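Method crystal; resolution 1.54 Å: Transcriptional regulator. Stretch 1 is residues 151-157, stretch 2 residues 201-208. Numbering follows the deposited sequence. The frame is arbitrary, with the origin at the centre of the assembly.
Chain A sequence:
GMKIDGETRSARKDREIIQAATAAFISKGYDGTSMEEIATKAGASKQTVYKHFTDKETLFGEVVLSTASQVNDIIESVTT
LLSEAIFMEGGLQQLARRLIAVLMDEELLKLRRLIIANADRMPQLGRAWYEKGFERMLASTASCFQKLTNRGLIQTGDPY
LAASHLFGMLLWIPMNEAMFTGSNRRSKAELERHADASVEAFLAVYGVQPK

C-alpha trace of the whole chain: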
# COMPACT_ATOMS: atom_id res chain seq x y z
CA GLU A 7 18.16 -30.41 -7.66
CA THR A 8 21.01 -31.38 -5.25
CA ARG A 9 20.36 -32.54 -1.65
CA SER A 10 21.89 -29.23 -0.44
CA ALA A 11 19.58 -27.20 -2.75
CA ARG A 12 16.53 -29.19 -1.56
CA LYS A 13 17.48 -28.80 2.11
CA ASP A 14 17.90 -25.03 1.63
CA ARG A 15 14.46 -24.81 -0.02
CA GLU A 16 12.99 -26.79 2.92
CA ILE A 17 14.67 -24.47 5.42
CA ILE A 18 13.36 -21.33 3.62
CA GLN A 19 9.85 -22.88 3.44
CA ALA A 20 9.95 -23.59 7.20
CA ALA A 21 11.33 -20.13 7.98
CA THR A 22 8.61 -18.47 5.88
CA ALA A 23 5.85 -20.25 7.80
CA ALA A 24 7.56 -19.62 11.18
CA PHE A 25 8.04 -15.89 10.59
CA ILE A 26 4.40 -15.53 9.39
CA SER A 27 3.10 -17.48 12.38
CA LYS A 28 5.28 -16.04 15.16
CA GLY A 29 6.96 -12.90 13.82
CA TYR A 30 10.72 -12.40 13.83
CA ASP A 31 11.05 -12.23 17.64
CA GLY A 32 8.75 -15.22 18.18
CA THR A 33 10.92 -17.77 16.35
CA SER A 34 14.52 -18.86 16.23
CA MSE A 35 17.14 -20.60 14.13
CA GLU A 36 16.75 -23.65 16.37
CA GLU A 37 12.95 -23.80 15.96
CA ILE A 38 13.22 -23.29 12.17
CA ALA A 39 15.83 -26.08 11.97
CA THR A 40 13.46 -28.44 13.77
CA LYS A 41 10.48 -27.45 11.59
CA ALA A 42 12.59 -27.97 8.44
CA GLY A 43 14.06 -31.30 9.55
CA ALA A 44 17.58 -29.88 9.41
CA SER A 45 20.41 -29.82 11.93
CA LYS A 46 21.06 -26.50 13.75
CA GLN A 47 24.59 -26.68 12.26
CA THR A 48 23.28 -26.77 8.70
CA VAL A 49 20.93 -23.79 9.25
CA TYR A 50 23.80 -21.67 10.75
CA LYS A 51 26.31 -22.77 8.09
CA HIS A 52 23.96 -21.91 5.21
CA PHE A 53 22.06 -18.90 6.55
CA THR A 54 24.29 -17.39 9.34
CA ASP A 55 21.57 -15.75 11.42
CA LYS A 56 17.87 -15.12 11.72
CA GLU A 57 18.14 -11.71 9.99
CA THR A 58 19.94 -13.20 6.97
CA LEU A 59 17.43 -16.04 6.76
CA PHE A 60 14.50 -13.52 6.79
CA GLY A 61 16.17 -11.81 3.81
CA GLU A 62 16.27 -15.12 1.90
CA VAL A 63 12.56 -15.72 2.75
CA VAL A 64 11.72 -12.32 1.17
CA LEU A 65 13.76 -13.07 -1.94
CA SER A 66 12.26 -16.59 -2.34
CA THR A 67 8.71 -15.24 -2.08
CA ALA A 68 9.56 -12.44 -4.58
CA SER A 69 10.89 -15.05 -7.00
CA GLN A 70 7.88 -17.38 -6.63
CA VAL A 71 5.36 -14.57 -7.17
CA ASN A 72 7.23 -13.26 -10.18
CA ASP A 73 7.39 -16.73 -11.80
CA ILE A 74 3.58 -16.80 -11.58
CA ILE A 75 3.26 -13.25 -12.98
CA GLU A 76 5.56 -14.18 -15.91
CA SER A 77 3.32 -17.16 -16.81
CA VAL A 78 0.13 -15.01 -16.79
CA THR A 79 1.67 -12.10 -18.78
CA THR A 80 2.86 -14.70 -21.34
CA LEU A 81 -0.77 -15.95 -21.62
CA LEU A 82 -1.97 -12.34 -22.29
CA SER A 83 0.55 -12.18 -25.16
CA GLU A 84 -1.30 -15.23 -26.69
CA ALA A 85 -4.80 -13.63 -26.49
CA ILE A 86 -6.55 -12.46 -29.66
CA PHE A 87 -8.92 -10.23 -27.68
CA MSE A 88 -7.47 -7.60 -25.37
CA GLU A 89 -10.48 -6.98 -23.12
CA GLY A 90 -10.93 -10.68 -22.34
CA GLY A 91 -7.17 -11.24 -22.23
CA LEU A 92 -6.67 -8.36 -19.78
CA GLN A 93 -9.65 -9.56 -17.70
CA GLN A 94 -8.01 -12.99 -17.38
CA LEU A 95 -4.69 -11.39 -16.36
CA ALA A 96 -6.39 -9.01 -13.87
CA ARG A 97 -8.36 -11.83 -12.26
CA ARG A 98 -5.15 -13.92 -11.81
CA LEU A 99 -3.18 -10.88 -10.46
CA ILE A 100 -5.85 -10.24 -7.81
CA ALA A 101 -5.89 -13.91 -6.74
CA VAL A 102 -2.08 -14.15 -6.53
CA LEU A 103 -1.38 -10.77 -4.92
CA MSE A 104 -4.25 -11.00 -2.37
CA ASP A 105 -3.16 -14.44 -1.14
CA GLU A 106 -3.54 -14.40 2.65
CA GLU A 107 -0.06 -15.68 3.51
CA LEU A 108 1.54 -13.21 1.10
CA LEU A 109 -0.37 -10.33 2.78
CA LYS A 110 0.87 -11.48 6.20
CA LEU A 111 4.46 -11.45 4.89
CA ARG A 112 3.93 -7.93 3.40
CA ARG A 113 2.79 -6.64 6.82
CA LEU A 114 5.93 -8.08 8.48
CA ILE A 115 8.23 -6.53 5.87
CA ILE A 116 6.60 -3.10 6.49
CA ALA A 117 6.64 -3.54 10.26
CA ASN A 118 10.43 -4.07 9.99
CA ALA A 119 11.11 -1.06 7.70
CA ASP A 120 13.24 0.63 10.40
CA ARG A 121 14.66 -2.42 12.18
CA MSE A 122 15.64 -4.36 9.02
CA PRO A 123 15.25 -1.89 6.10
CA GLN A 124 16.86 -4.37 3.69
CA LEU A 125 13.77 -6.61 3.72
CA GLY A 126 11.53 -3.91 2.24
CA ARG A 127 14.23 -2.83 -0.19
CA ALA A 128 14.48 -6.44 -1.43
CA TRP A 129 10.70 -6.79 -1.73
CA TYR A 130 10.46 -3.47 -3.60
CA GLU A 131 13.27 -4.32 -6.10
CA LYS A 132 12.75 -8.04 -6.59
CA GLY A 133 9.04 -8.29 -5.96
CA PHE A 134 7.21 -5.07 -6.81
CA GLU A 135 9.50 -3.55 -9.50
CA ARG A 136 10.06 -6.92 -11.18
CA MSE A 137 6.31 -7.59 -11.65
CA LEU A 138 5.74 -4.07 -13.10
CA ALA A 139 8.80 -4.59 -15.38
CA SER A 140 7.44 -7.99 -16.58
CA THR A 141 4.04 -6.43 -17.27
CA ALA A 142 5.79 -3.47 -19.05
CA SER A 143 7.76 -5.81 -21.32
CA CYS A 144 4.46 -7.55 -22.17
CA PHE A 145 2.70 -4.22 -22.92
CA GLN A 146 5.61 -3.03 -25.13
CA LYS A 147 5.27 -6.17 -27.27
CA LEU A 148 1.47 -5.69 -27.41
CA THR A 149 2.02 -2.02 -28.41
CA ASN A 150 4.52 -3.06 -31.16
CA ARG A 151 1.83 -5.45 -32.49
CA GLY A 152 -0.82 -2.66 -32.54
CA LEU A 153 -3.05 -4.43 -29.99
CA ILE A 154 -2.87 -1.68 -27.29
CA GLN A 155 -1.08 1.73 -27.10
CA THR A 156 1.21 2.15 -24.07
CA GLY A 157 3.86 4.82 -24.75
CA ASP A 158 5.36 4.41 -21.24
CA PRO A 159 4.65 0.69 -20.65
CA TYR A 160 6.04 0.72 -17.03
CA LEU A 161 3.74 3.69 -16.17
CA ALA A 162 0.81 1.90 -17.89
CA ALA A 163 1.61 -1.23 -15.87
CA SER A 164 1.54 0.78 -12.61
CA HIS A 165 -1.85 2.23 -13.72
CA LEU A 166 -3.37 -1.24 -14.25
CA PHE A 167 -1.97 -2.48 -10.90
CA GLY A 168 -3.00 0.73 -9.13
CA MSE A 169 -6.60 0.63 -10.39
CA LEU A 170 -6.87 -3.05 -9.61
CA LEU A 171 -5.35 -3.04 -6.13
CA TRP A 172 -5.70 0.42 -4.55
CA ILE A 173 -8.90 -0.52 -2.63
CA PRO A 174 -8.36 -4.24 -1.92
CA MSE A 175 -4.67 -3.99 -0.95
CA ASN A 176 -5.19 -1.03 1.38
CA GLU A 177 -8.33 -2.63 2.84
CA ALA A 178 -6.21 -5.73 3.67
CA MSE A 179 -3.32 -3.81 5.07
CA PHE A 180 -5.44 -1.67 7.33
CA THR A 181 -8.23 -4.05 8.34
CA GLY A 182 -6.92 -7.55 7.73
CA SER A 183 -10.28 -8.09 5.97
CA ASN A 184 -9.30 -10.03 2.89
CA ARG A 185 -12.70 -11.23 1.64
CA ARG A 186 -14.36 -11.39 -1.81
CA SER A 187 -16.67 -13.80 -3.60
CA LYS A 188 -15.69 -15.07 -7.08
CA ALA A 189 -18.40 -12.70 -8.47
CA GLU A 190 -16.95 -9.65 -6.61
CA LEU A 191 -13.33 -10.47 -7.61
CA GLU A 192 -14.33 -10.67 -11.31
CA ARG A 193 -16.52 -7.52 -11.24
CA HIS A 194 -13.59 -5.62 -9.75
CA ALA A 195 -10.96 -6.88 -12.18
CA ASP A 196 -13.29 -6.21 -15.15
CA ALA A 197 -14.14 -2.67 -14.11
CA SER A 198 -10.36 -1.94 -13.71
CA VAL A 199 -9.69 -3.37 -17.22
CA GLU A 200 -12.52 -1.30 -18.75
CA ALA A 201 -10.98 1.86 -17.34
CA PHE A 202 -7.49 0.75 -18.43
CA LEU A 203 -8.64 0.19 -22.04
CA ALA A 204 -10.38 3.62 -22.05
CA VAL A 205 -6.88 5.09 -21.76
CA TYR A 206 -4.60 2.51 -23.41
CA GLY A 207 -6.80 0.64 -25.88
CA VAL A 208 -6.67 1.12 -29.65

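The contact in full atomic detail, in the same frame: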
# COMPACT_ATOMS: atom_id res chain seq x y z
N ARG A 151 2.77 -4.69 -31.67
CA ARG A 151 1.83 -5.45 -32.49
C ARG A 151 0.51 -4.73 -32.80
O ARG A 151 -0.36 -5.28 -33.49
CB ARG A 151 1.55 -6.80 -31.83
CG ARG A 151 2.78 -7.69 -31.71
CD ARG A 151 2.47 -8.86 -30.79
NE ARG A 151 1.32 -9.62 -31.31
CZ ARG A 151 0.54 -10.44 -30.61
NH1 ARG A 151 0.71 -10.64 -29.31
NH2 ARG A 151 -0.47 -11.06 -31.23
N GLY A 152 0.37 -3.48 -32.32
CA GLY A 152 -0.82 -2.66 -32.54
C GLY A 152 -2.07 -3.10 -31.81
O GLY A 152 -3.18 -2.68 -32.19
N LEU A 153 -1.91 -3.89 -30.74
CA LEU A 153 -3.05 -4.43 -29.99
C LEU A 153 -3.53 -3.50 -28.87
O LEU A 153 -4.71 -3.50 -28.53
CB LEU A 153 -2.73 -5.84 -29.47
CG LEU A 153 -2.56 -6.92 -30.57
CD1 LEU A 153 -2.07 -8.21 -30.00
CD2 LEU A 153 -3.87 -7.15 -31.33
N ILE A 154 -2.60 -2.75 -28.27
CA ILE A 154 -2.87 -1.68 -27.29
C ILE A 154 -1.93 -0.52 -27.65
O ILE A 154 -1.15 -0.66 -28.59
CB ILE A 154 -2.64 -2.13 -25.80
CG1 ILE A 154 -1.17 -2.50 -25.49
CG2 ILE A 154 -3.57 -3.31 -25.46
CD1 ILE A 154 -0.88 -2.90 -24.01
N GLN A 155 -2.00 0.58 -26.91
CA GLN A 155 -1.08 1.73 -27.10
C GLN A 155 -0.56 2.26 -25.76
O GLN A 155 -1.22 3.12 -25.15
CB GLN A 155 -1.71 2.87 -27.92
CG GLN A 155 -0.75 4.07 -28.19
CD GLN A 155 0.56 3.65 -28.88
OE1 GLN A 155 0.53 2.97 -29.92
NE2 GLN A 155 1.70 4.04 -28.30
N THR A 156 0.57 1.72 -25.30
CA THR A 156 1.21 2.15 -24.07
C THR A 156 2.58 2.74 -24.41
O THR A 156 3.55 2.00 -24.63
CB THR A 156 1.34 0.99 -23.05
OG1 THR A 156 2.15 -0.05 -23.59
CG2 THR A 156 -0.03 0.45 -22.66
N GLY A 157 2.63 4.08 -24.48
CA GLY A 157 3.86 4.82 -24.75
C GLY A 157 4.93 4.64 -23.68
O GLY A 157 6.11 4.53 -24.02
N ALA A 201 -11.58 0.55 -17.49
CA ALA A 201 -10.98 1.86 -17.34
C ALA A 201 -9.60 1.92 -18.01
O ALA A 201 -9.24 2.87 -18.69
CB ALA A 201 -10.87 2.22 -15.85
N PHE A 202 -8.80 0.87 -17.80
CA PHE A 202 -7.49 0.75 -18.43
C PHE A 202 -7.56 0.86 -19.95
O PHE A 202 -6.77 1.60 -20.55
CB PHE A 202 -6.81 -0.56 -18.03
CG PHE A 202 -5.46 -0.76 -18.66
CD1 PHE A 202 -4.31 -0.30 -18.04
CD2 PHE A 202 -5.33 -1.43 -19.88
CE1 PHE A 202 -3.08 -0.52 -18.62
CE2 PHE A 202 -4.10 -1.62 -20.48
CZ PHE A 202 -2.98 -1.16 -19.84
N LEU A 203 -8.49 0.14 -20.58
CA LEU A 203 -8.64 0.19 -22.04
C LEU A 203 -9.17 1.54 -22.55
O LEU A 203 -8.88 1.92 -23.69
CB LEU A 203 -9.48 -0.98 -22.58
CG LEU A 203 -8.74 -2.32 -22.52
CD1 LEU A 203 -9.67 -3.48 -22.84
CD2 LEU A 203 -7.53 -2.34 -23.43
N ALA A 204 -9.92 2.27 -21.70
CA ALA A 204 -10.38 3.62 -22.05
C ALA A 204 -9.20 4.54 -22.29
O ALA A 204 -9.28 5.43 -23.14
CB ALA A 204 -11.32 4.17 -20.98
N VAL A 205 -8.10 4.33 -21.58
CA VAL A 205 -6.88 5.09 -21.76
C VAL A 205 -5.91 4.49 -22.77
O VAL A 205 -5.36 5.19 -23.63
CB VAL A 205 -6.03 5.15 -20.42
CG1 VAL A 205 -4.81 6.08 -20.59
CG2 VAL A 205 -6.85 5.51 -19.21
N TYR A 206 -5.67 3.18 -22.65
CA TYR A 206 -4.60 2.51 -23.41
C TYR A 206 -5.02 1.60 -24.56
O TYR A 206 -4.16 0.99 -25.22
CB TYR A 206 -3.69 1.75 -22.45
CG TYR A 206 -3.03 2.65 -21.43
CD1 TYR A 206 -2.08 3.60 -21.83
CD2 TYR A 206 -3.36 2.58 -20.10
CE1 TYR A 206 -1.48 4.44 -20.91
CE2 TYR A 206 -2.75 3.41 -19.16
CZ TYR A 206 -1.81 4.35 -19.58
OH TYR A 206 -1.20 5.17 -18.67
N GLY A 207 -6.32 1.46 -24.78
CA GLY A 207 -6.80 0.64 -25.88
C GLY A 207 -6.63 1.33 -27.21
O GLY A 207 -6.41 2.53 -27.26
N VAL A 208 -6.74 0.56 -28.29
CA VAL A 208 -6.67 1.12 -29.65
C VAL A 208 -8.08 1.51 -30.12
O VAL A 208 -9.04 0.76 -29.91
CB VAL A 208 -6.02 0.14 -30.63
CG1 VAL A 208 -6.12 0.65 -32.06
CG2 VAL A 208 -4.57 -0.07 -30.26
O HOH W 1 -6.87 -2.25 -27.39
O HOH W 2 -2.57 5.38 -25.47

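What does the helical part of stretch 2 bring to the contact? Residues 201-206 are the last part of a helix that begins earlier in the chain, and most of its early residues stay clear of stretch 1: Ala201 and Ala204 are out of reach. Phe202 is the first to matter. Its CA-to-CB bond points sideways, but with chi1 at t the ring extends so that its tip comes nearer, and Phe202 CZ lies 4.4 Å from Thr156 CG2. This is a loose van der Waals contact between a buried ring and a buried methyl group, with the methyl set obliquely to the ring. The backbone of Phe202 serves the helix instead, Phe202 O accepting a 2.8 Å hydrogen bond from Tyr206 N.

How does Tyr206 hold stretch 1? It does so through both backbone and side chain. Tyr206 O accepts a hydrogen bond from Gln155 N, 2.8 Å long and close to straight at 166°, and this is the only direct hydrogen bond between the stretches. The carbonyl is free for this role because the helix ends here, so stretch 1, which has no regular secondary structure, supplies an amide in place of another helical turn. Tyr206 O also lies 3.5 Å from Ile154 CB, so the buried Ile154 packs closely beside the bonded carbonyl. On the side-chain side, Tyr206 CD1 lies 3.8 Å from Thr156 CG2, again oblique to the ring, so one threonine methyl touches both aromatic residues. Gln155 O sits at the edge of the tyrosine ring, near its plane. The CA-to-CB bond of Gln155 points sideways and the end of its side chain leads away, leaving the backbone to make the polar link.

What happens to the chain at Gly207? This is the first residue after the helix to leave helical phi/psi, at -76/165, although Gly207 N still donates a 2.8 Å hydrogen bond to Leu203 O. A CB built on Gly207 would point away from stretch 1 and fall 2.6 Å from Leu203 O, a clash that the glycine avoids. Across the gap, Gly207 CA is 4.8 Å from Ile154 CA, so the two backbones come close together even though Gly207 itself makes little contact.

What does Val208 add after the turn? Its CA-to-CB bond points toward stretch 1, and with chi1 at t the methyl Val208 CG2 rests against the backbone: 3.5 Å from Gly152 O, 3.8 Å from Leu153 C and 3.7 Å from Ile154 C. The methyl thus covers a run of main chain that starts at Gly152, whose positive phi closes a Schellman motif at the end of the preceding helix. The CA-to-CB bond of Leu153 points away from stretch 2, but its carbonyl joins the contact through a water, which donates to Leu153 O at 2.7 Å and accepts from Val208 N at 3.0 Å. In all, the two stretches bury 334 Å² between them, counting both sides.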